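Local coordinates for xylose isomerase domain protein TIM barrel (PDB 3TVA) that binds a magnesium ion in a xylose isomerase-like TIM barrel and is probably an isomerase, at residues A[182-185]-A[186-189]; A[239-242]-A[243-247]. All coordinates share one frame; numbering follows the deposited sequence.

Interaction 1: residues A[182-185]-A[186-189]; sequences NFDP and ANMI. With MG (magnesium ion), chain C.
Asp-184 turns its carboxylate onto the N-H groups of Ala-186 and Asn-187, capping the helix that starts just after it, and its two carboxylate oxygens do different work. OD1 accepts from Asn-187 N at 3.2 Å, a donor that stands 64° out of the carboxylate plane. A weak, bent bond of 2.9 Å joins Ala-186 N to the same OD1. The N-H of Asn-187 is shared, since Asn-187 N also makes a weak bond of 3.2 Å to Asp-184 O. OD2 binds the magnesium ion at 2.4 Å and accepts from Lys-213. With CG anti to the backbone N (chi1 -176°), the carboxylate is carried between helix start and metal; the turn about CB-CG then sends OD1 to the N-H groups and OD2 to the ion. The amide of Asn-187 stacks on this carboxylate, the two planes 25° apart and Asn-187 CG 3.5 Å from Asp-184 CG. Its ND2 donates to the backbone O of Thr-159 and weakly to Glu-158, another magnesium ligand. With an alanine in place of Asn-187, the Thr-159 carbonyl is likely to lose this donor, and the Asp-184 carboxylate the amide stacked on it. Glu-158, His-211 and Glu-259 complete the protein ligands of the ion, a metal site at the C-terminal end of the barrel strands, where TIM barrels carry their active sites.

Interaction 2: residues A[239-242]-A[243-247]; sequences GMEA and YLTTL
Met-240, a selenomethionine, lies alongside Tyr-243 with both side chains pointing the same way, and in the conformer described here its SE meets the ring edge at CD2, 3.8 Å away. The selenium of this conformer sits 80° off the ring normal and 5.2 Å from the centroid, so this is a Met-aromatic contact made near the ring plane. Bends at chi2 and chi3 fold the Met-240 chain and bring SE back beside the edge of the tyrosine ring. The tyrosine stretches inward, and its OH is hydrogen-bonded to the backbone O of His-211, a magnesium ligand; Leu-247 CD1 rests over one ring face, offset toward the rim. This is the first part of helix 240-249, one of the helices outside the barrel strands, with Gly-239 at its N-cap and Gly-239 O accepting from Tyr-243 N at 2.8 Å. Thr-246 turns its hydroxyl back onto the preceding turn. Its OG1 lies anti to the carbonyl carbon, beside the backbone N (chi1 -56°), which lets hydroxyl and N-H grip one carbonyl from opposite faces of its plane. Thr-246 OG1 donates to Ala-242 O at 2.7 Å, while Thr-246 N reaches the same oxygen at 3.1 Å. Glu-241 O is held by Thr-245 N at 2.9 Å; a similar bond from the Thr-245 hydroxyl is doubtful. The extended Glu-241 side chain runs beside Thr-245 and forms a salt bridge with Lys-286.

In the fold
Interaction 1 is wholly buried and joins strand 179-183 to the short helix 185-190 beside the metal, whereas interaction 2 lies within helix 240-249, its centre about 18 Å from the chain centre, and is only partly buried. Both contain a helix start, but a carboxylate caps the first and a glycine occupies the N-cap of the second. Chemistry follows place: metal coordination and a stacked amide in 182-189, against threonine-carbonyl bonds along 239-247, at the exposed Thr-245 through its backbone N and at Thr-246, which is buried against helix 196-203, and apolar packing toward the strands. The two touch through Tyr-243, whose OH packs 3.4 Å from Pro-185 CD, and helix 196-203 is contacted by side chains from both.

Interaction 1: residues A[182-185]-A[186-189]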
loop_
_atom_site.group_PDB
_atom_site.type_symbol
_atom_site.label_atom_id
_atom_site.label_comp_id
_atom_site.label_asym_id
_atom_site.label_seq_id
_atom_site.Cartn_x
_atom_site.Cartn_y
_atom_site.Cartn_z
ATOM N N ASN A 182 -1.091 -5.744 -0.813
ATOM C CA ASN A 182 -1.410 -4.543 -1.577
ATOM C C ASN A 182 -0.335 -4.391 -2.637
ATOM O O ASN A 182 0.816 -4.039 -2.326
ATOM C CB ASN A 182 -1.424 -3.283 -0.703
ATOM C CG ASN A 182 -1.860 -2.046 -1.491
ATOM O OD1 ASN A 182 -3.060 -1.798 -1.670
ATOM N ND2 ASN A 182 -0.888 -1.278 -1.988
ATOM N N PHE A 183 -0.702 -4.614 -3.892
ATOM C CA PHE A 183 0.314 -4.661 -4.931
ATOM C C PHE A 183 0.657 -3.265 -5.450
ATOM O O PHE A 183 -0.232 -2.491 -5.844
ATOM C CB PHE A 183 -0.094 -5.582 -6.090
ATOM C CG PHE A 183 1.057 -5.909 -7.017
ATOM C CD1 PHE A 183 1.268 -5.173 -8.169
ATOM C CD2 PHE A 183 1.951 -6.930 -6.704
ATOM C CE1 PHE A 183 2.348 -5.454 -9.009
ATOM C CE2 PHE A 183 3.031 -7.223 -7.537
ATOM C CZ PHE A 183 3.234 -6.485 -8.684
ATOM N N ASP A 184 1.949 -2.948 -5.427
ATOM C CA ASP A 184 2.467 -1.676 -5.945
ATOM C C ASP A 184 3.603 -1.908 -6.944
ATOM O O ASP A 184 4.737 -2.138 -6.552
ATOM C CB ASP A 184 2.928 -0.728 -4.834
ATOM C CG ASP A 184 3.381 0.634 -5.382
ATOM O OD1 ASP A 184 3.844 0.734 -6.535
ATOM O OD2 ASP A 184 3.259 1.640 -4.674
ATOM N N PRO A 185 3.292 -1.904 -8.239
ATOM C CA PRO A 185 4.336 -2.215 -9.228
ATOM C C PRO A 185 5.506 -1.216 -9.245
ATOM O O PRO A 185 6.633 -1.611 -9.553
ATOM C CB PRO A 185 3.576 -2.180 -10.548
ATOM C CG PRO A 185 2.466 -1.179 -10.307
ATOM C CD PRO A 185 2.105 -1.273 -8.842
ATOM N N ALA A 186 5.253 0.055 -8.929
ATOM C CA ALA A 186 6.314 1.044 -8.982
ATOM C C ALA A 186 7.378 0.760 -7.933
ATOM O O ALA A 186 8.563 1.025 -8.170
ATOM C CB ALA A 186 5.759 2.459 -8.821
ATOM N N ASN A 187 6.972 0.189 -6.796
ATOM C CA ASN A 187 7.927 -0.125 -5.730
ATOM C C ASN A 187 9.033 -1.069 -6.186
ATOM O O ASN A 187 10.188 -0.898 -5.821
ATOM C CB ASN A 187 7.234 -0.689 -4.475
ATOM C CG ASN A 187 6.408 0.371 -3.734
ATOM O OD1 ASN A 187 6.458 1.556 -4.067
ATOM N ND2 ASN A 187 5.666 -0.054 -2.713
HETATM N N MSE A 188 8.688 -2.058 -6.998
HETATM C CA MSE A 188 9.706 -3.002 -7.443
HETATM C C MSE A 188 10.686 -2.390 -8.426
HETATM O O MSE A 188 11.828 -2.835 -8.530
HETATM C CB MSE A 188 9.066 -4.234 -8.035
HETATM C CG MSE A 188 8.328 -5.041 -7.000
HETATM SE SE MSE A 188 7.906 -6.716 -7.839
HETATM C CE MSE A 188 9.698 -7.519 -7.868
ATOM N N ILE A 189 10.239 -1.368 -9.145
ATOM C CA ILE A 189 11.140 -0.606 -9.989
ATOM C C ILE A 189 12.016 0.315 -9.149
ATOM O O ILE A 189 13.207 0.474 -9.421
ATOM C CB ILE A 189 10.360 0.178 -11.051
ATOM C CG1 ILE A 189 9.660 -0.811 -11.987
ATOM C CG2 ILE A 189 11.286 1.094 -11.819
ATOM C CD1 ILE A 189 8.875 -0.166 -13.105
HETATM MG MG MG C . 2.271 1.995 -2.531
#

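Interaction 2: residues A[239-242]-A[243-247]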
loop_
_atom_site.group_PDB
_atom_site.type_symbol
_atom_site.label_atom_id
_atom_site.label_comp_id
_atom_site.label_asym_id
_atom_site.label_seq_id
_atom_site.Cartn_x
_atom_site.Cartn_y
_atom_site.Cartn_z
ATOM N N GLY A 239 4.392 0.374 -17.541
ATOM C CA GLY A 239 3.404 -0.143 -18.490
ATOM C C GLY A 239 1.970 -0.237 -17.971
ATOM O O GLY A 239 1.482 -1.334 -17.663
HETATM N N MSE A 240 1.342 0.918 -17.750
HETATM C CA MSE A 240 -0.002 0.970 -17.172
HETATM C C MSE A 240 -1.017 0.064 -17.877
HETATM O O MSE A 240 -1.807 -0.616 -17.224
HETATM C CB MSE A 240 -0.510 2.412 -17.116
HETATM C CG MSE A 240 -1.430 2.718 -15.925
HETATM SE SE MSE A 240 -0.802 2.135 -14.139
HETATM C CE MSE A 240 1.089 2.632 -14.244
ATOM N N GLU A 241 -0.995 0.046 -19.203
ATOM C CA GLU A 241 -1.890 -0.842 -19.936
ATOM C C GLU A 241 -1.529 -2.313 -19.692
ATOM O O GLU A 241 -2.412 -3.153 -19.493
ATOM C CB GLU A 241 -1.936 -0.507 -21.442
ATOM C CG GLU A 241 -2.892 -1.401 -22.183
ATOM C CD GLU A 241 -3.505 -0.747 -23.404
ATOM O OE1 GLU A 241 -4.517 -1.291 -23.905
ATOM O OE2 GLU A 241 -2.981 0.298 -23.865
ATOM N N ALA A 242 -0.232 -2.620 -19.670
ATOM C CA ALA A 242 0.224 -3.974 -19.340
ATOM C C ALA A 242 -0.202 -4.411 -17.928
ATOM O O ALA A 242 -0.623 -5.550 -17.710
ATOM C CB ALA A 242 1.741 -4.075 -19.504
ATOM N N TYR A 243 -0.100 -3.487 -16.977
ATOM C CA TYR A 243 -0.460 -3.733 -15.585
ATOM C C TYR A 243 -1.965 -3.994 -15.434
ATOM O O TYR A 243 -2.371 -4.994 -14.841
ATOM C CB TYR A 243 -0.042 -2.507 -14.759
ATOM C CG TYR A 243 -0.345 -2.516 -13.270
ATOM C CD1 TYR A 243 -0.101 -3.632 -12.486
ATOM C CD2 TYR A 243 -0.825 -1.366 -12.642
ATOM C CE1 TYR A 243 -0.362 -3.617 -11.111
ATOM C CE2 TYR A 243 -1.087 -1.340 -11.275
ATOM C CZ TYR A 243 -0.847 -2.467 -10.513
ATOM O OH TYR A 243 -1.084 -2.439 -9.145
ATOM N N LEU A 244 -2.785 -3.088 -15.967
ATOM C CA LEU A 244 -4.232 -3.229 -15.886
ATOM C C LEU A 244 -4.784 -4.448 -16.650
ATOM O O LEU A 244 -5.710 -5.098 -16.175
ATOM C CB LEU A 244 -4.938 -1.955 -16.333
ATOM C CG LEU A 244 -5.314 -0.972 -15.215
ATOM C CD1 LEU A 244 -4.100 -0.593 -14.427
ATOM C CD2 LEU A 244 -6.014 0.286 -15.770
ATOM N N THR A 245 -4.211 -4.744 -17.812
ATOM C CA THR A 245 -4.684 -5.873 -18.595
ATOM C C THR A 245 -4.346 -7.177 -17.867
ATOM O O THR A 245 -5.127 -8.123 -17.885
ATOM C CB THR A 245 -4.111 -5.854 -20.035
ATOM O OG1 THR A 245 -4.216 -4.525 -20.581
ATOM C CG2 THR A 245 -4.868 -6.804 -20.920
ATOM N N THR A 246 -3.196 -7.212 -17.199
ATOM C CA THR A 246 -2.821 -8.365 -16.380
ATOM C C THR A 246 -3.707 -8.488 -15.124
ATOM O O THR A 246 -4.126 -9.588 -14.759
ATOM C CB THR A 246 -1.334 -8.330 -15.976
ATOM O OG1 THR A 246 -0.526 -8.239 -17.152
ATOM C CG2 THR A 246 -0.959 -9.583 -15.211
ATOM N N LEU A 247 -4.004 -7.364 -14.474
ATOM C CA LEU A 247 -4.922 -7.374 -13.324
ATOM C C LEU A 247 -6.275 -7.928 -13.726
ATOM O O LEU A 247 -6.898 -8.692 -12.989
ATOM C CB LEU A 247 -5.129 -5.955 -12.772
ATOM C CG LEU A 247 -4.066 -5.410 -11.810
ATOM C CD1 LEU A 247 -4.312 -3.923 -11.492
ATOM C CD2 LEU A 247 -4.020 -6.245 -10.526
HETATM O O HOH W 1 -5.549 -3.646 -23.534
#